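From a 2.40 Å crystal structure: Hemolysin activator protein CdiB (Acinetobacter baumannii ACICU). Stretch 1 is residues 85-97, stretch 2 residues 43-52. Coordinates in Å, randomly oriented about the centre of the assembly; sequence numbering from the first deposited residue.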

# COMPACT_ATOMS: atom_id res chain seq x y z
N LYS A 85 30.99 15.87 -10.66
CA LYS A 85 30.93 15.60 -9.23
C LYS A 85 31.82 14.44 -8.82
O LYS A 85 32.14 14.31 -7.63
CB LYS A 85 29.47 15.33 -8.82
CG LYS A 85 29.22 15.13 -7.33
CD LYS A 85 29.41 16.41 -6.53
CE LYS A 85 28.82 16.26 -5.13
NZ LYS A 85 27.37 15.91 -5.20
N HIS A 86 32.23 13.60 -9.77
CA HIS A 86 32.99 12.40 -9.44
C HIS A 86 34.28 12.79 -8.72
O HIS A 86 34.99 13.70 -9.17
CB HIS A 86 33.30 11.61 -10.70
CG HIS A 86 33.89 10.26 -10.44
ND1 HIS A 86 35.22 10.07 -10.12
CD2 HIS A 86 33.34 9.02 -10.44
CE1 HIS A 86 35.46 8.79 -9.94
NE2 HIS A 86 34.33 8.13 -10.13
N PRO A 87 34.62 12.13 -7.60
CA PRO A 87 35.76 12.58 -6.79
C PRO A 87 37.11 12.44 -7.47
O PRO A 87 38.12 12.83 -6.87
CB PRO A 87 35.67 11.68 -5.54
CG PRO A 87 34.97 10.45 -6.02
CD PRO A 87 33.97 10.93 -7.04
N GLN A 88 37.19 11.92 -8.69
CA GLN A 88 38.46 11.86 -9.39
C GLN A 88 38.76 13.14 -10.16
O GLN A 88 39.85 13.24 -10.74
CB GLN A 88 38.50 10.66 -10.33
CG GLN A 88 39.87 10.02 -10.44
CD GLN A 88 39.83 8.75 -11.26
OE1 GLN A 88 38.77 8.33 -11.73
NE2 GLN A 88 40.99 8.13 -11.45
N ASN A 89 37.84 14.10 -10.17
CA ASN A 89 38.06 15.43 -10.75
C ASN A 89 38.52 15.34 -12.20
O ASN A 89 39.62 15.78 -12.56
CB ASN A 89 39.07 16.22 -9.91
CG ASN A 89 38.64 16.33 -8.45
OD1 ASN A 89 37.46 16.27 -8.13
ND2 ASN A 89 39.62 16.48 -7.56
N ILE A 90 37.65 14.78 -13.05
CA ILE A 90 37.92 14.53 -14.46
C ILE A 90 38.51 15.77 -15.12
O ILE A 90 39.45 15.68 -15.90
CB ILE A 90 36.64 14.09 -15.20
CG1 ILE A 90 35.93 12.98 -14.44
CG2 ILE A 90 36.98 13.65 -16.61
CD1 ILE A 90 36.66 11.66 -14.45
N LEU A 91 37.95 16.93 -14.79
CA LEU A 91 38.39 18.19 -15.37
C LEU A 91 39.88 18.41 -15.14
O LEU A 91 40.36 18.36 -14.00
CB LEU A 91 37.58 19.34 -14.75
CG LEU A 91 37.38 20.60 -15.58
CD1 LEU A 91 37.12 20.23 -17.03
CD2 LEU A 91 36.21 21.40 -15.02
N GLY A 92 40.61 18.63 -16.22
CA GLY A 92 42.03 18.90 -16.15
C GLY A 92 42.92 17.68 -16.21
O GLY A 92 44.15 17.83 -16.23
N LYS A 93 42.36 16.47 -16.23
CA LYS A 93 43.19 15.28 -16.33
C LYS A 93 43.44 14.92 -17.79
O LYS A 93 42.82 15.46 -18.71
CB LYS A 93 42.55 14.11 -15.59
CG LYS A 93 42.65 14.24 -14.08
CD LYS A 93 42.69 12.88 -13.41
CE LYS A 93 43.01 13.03 -11.94
NZ LYS A 93 42.30 14.22 -11.37
N CYS A 94 44.37 14.00 -18.01
CA CYS A 94 44.76 13.57 -19.34
C CYS A 94 43.97 12.31 -19.70
O CYS A 94 44.12 11.27 -19.05
CB CYS A 94 46.27 13.31 -19.41
SG CYS A 94 46.99 13.61 -21.04
N ILE A 95 43.13 12.41 -20.72
CA ILE A 95 42.16 11.36 -21.03
C ILE A 95 42.58 10.65 -22.31
O ILE A 95 42.67 11.28 -23.37
CB ILE A 95 40.74 11.92 -21.15
CG1 ILE A 95 40.30 12.55 -19.82
CG2 ILE A 95 39.77 10.83 -21.59
CD1 ILE A 95 40.58 11.66 -18.62
N GLY A 96 42.81 9.34 -22.21
CA GLY A 96 42.99 8.49 -23.36
C GLY A 96 41.74 7.66 -23.63
O GLY A 96 40.72 7.78 -22.95
N THR A 97 41.86 6.77 -24.62
CA THR A 97 40.70 6.05 -25.12
C THR A 97 40.02 5.23 -24.03
O THR A 97 38.78 5.15 -23.98
CB THR A 97 41.08 5.15 -26.29
OG1 THR A 97 41.93 4.08 -25.84
CG2 THR A 97 41.81 5.95 -27.36
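Stretch 2 (43-52) DFKHLVVEES

Stretch 2 lies along stretch 1 as an irregular segment, kinked through Phe-44, Lys-45 and Leu-47 and extended from Val-48 to Glu-51, held by side chains of stretch 1 that hydrogen-bond to its backbone, by a small apolar cluster centred on Val-48 and, near the other end, by a weak hydrogen bond from a stretch 1 backbone N to a stretch 2 side chain; together the two bury 544 Å², both sides summed. Stretch 2 has no regular helix or strand. The register runs in the same sense on both segments: the CA of Gln-88 is 6.8 Å from the CA of His-46, the CA of Ile-95 is 6.7 Å from the CA of Val-48, and the CA of Gly-96 is 5.5 Å from the CA of Glu-51. Seven residues of stretch 1 span only two of stretch 2 between the first two pairs; the type II turn from Ile-90 to Lys-93 lies within this interval.

The first turn, type I from His-86 to Asn-89, presents two polar anchors, His-86 and Gln-88. His-86 NE2 donates to Phe-44 O at 2.5 Å and 169°, while His-86 ND1 accepts from Gln-88 N at 3.1 Å, an arrangement that fixes the ring at both nitrogens. Leu-47 CD1 covers one ring face, 3.9 Å from the centroid of the His-86 ring and 19° off the normal, a CH-pi contact. Gln-88 OE1 accepts from two successive amides, Leu-47 N at 2.7 Å and Val-48 N at 3.2 Å; Gln-88 NE2 gives a weak bond to Val-48 O at 3.0 Å.

Val-48, with CA-to-CB directed toward stretch 1, has the largest covered area, 110 Å². Val-48 CG2 meets Ile-90 CD1 at 3.5 Å and Ile-95 CD1 at 3.6 Å, and Val-48 CG1 lies 3.9 Å from Lys-93 CD.

At the far end, Glu-51 OE1 accepts a weak bond from Gly-96 N at 2.8 Å (127°). Gly-96 occupies the N-cap position, and an ideal CB there would clash with Glu-51 CB at 2.6 Å.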

# COMPACT_ATOMS: atom_id res chain seq x y z
N ASP A 43 32.17 -1.01 -11.21
CA ASP A 43 32.04 0.13 -10.32
C ASP A 43 32.93 1.25 -10.82
O ASP A 43 33.99 1.02 -11.42
CB ASP A 43 32.39 -0.24 -8.88
CG ASP A 43 31.80 0.74 -7.87
OD1 ASP A 43 31.45 1.88 -8.28
OD2 ASP A 43 31.66 0.38 -6.68
N PHE A 44 32.49 2.48 -10.58
CA PHE A 44 33.11 3.65 -11.18
C PHE A 44 34.01 4.39 -10.20
O PHE A 44 34.09 5.63 -10.24
CB PHE A 44 32.02 4.56 -11.75
CG PHE A 44 31.07 3.84 -12.67
CD1 PHE A 44 31.45 3.52 -13.96
CD2 PHE A 44 29.81 3.48 -12.24
CE1 PHE A 44 30.59 2.86 -14.81
CE2 PHE A 44 28.93 2.81 -13.08
CZ PHE A 44 29.33 2.50 -14.37
N LYS A 45 34.71 3.65 -9.33
CA LYS A 45 35.64 4.26 -8.39
C LYS A 45 36.67 5.11 -9.12
O LYS A 45 36.91 6.27 -8.76
CB LYS A 45 36.33 3.18 -7.56
CG LYS A 45 35.86 3.09 -6.11
CD LYS A 45 36.60 2.01 -5.34
CE LYS A 45 38.07 2.36 -5.14
NZ LYS A 45 38.27 3.53 -4.23
N HIS A 46 37.29 4.55 -10.16
CA HIS A 46 38.26 5.27 -10.97
C HIS A 46 37.84 5.17 -12.43
O HIS A 46 37.76 4.07 -12.98
CB HIS A 46 39.67 4.71 -10.78
CG HIS A 46 39.93 4.17 -9.41
ND1 HIS A 46 39.90 2.82 -9.12
CD2 HIS A 46 40.21 4.80 -8.24
CE1 HIS A 46 40.16 2.64 -7.84
NE2 HIS A 46 40.35 3.82 -7.28
N LEU A 47 37.57 6.32 -13.04
CA LEU A 47 37.30 6.40 -14.47
C LEU A 47 38.52 6.75 -15.29
O LEU A 47 38.66 6.26 -16.42
CB LEU A 47 36.20 7.44 -14.74
CG LEU A 47 34.94 7.32 -13.87
CD1 LEU A 47 34.06 8.55 -14.04
CD2 LEU A 47 34.18 6.05 -14.20
N VAL A 48 39.42 7.56 -14.75
CA VAL A 48 40.62 8.00 -15.45
C VAL A 48 41.77 7.06 -15.11
O VAL A 48 42.03 6.79 -13.93
CB VAL A 48 40.97 9.45 -15.09
CG1 VAL A 48 42.22 9.91 -15.83
CG2 VAL A 48 39.80 10.37 -15.40
N VAL A 49 42.46 6.57 -16.13
CA VAL A 49 43.64 5.73 -15.97
C VAL A 49 44.79 6.35 -16.77
O VAL A 49 44.59 7.28 -17.55
CB VAL A 49 43.39 4.27 -16.42
CG1 VAL A 49 42.35 3.61 -15.53
CG2 VAL A 49 42.95 4.23 -17.88
N GLU A 50 45.99 5.84 -16.54
CA GLU A 50 47.18 6.32 -17.24
C GLU A 50 47.30 5.62 -18.59
O GLU A 50 47.31 4.38 -18.65
CB GLU A 50 48.43 6.08 -16.39
N GLU A 51 47.38 6.40 -19.67
CA GLU A 51 47.20 5.88 -21.02
C GLU A 51 48.29 6.39 -21.95
O GLU A 51 48.94 7.41 -21.69
CB GLU A 51 45.84 6.27 -21.58
CG GLU A 51 44.78 6.33 -20.51
CD GLU A 51 43.40 6.12 -21.06
OE1 GLU A 51 42.54 6.97 -20.81
OE2 GLU A 51 43.19 5.10 -21.74
N SER A 52 48.45 5.69 -23.08
CA SER A 52 49.58 5.92 -23.96
C SER A 52 49.44 7.28 -24.66
O SER A 52 50.23 8.18 -24.36
CB SER A 52 49.75 4.75 -24.94
OG SER A 52 49.44 3.51 -24.31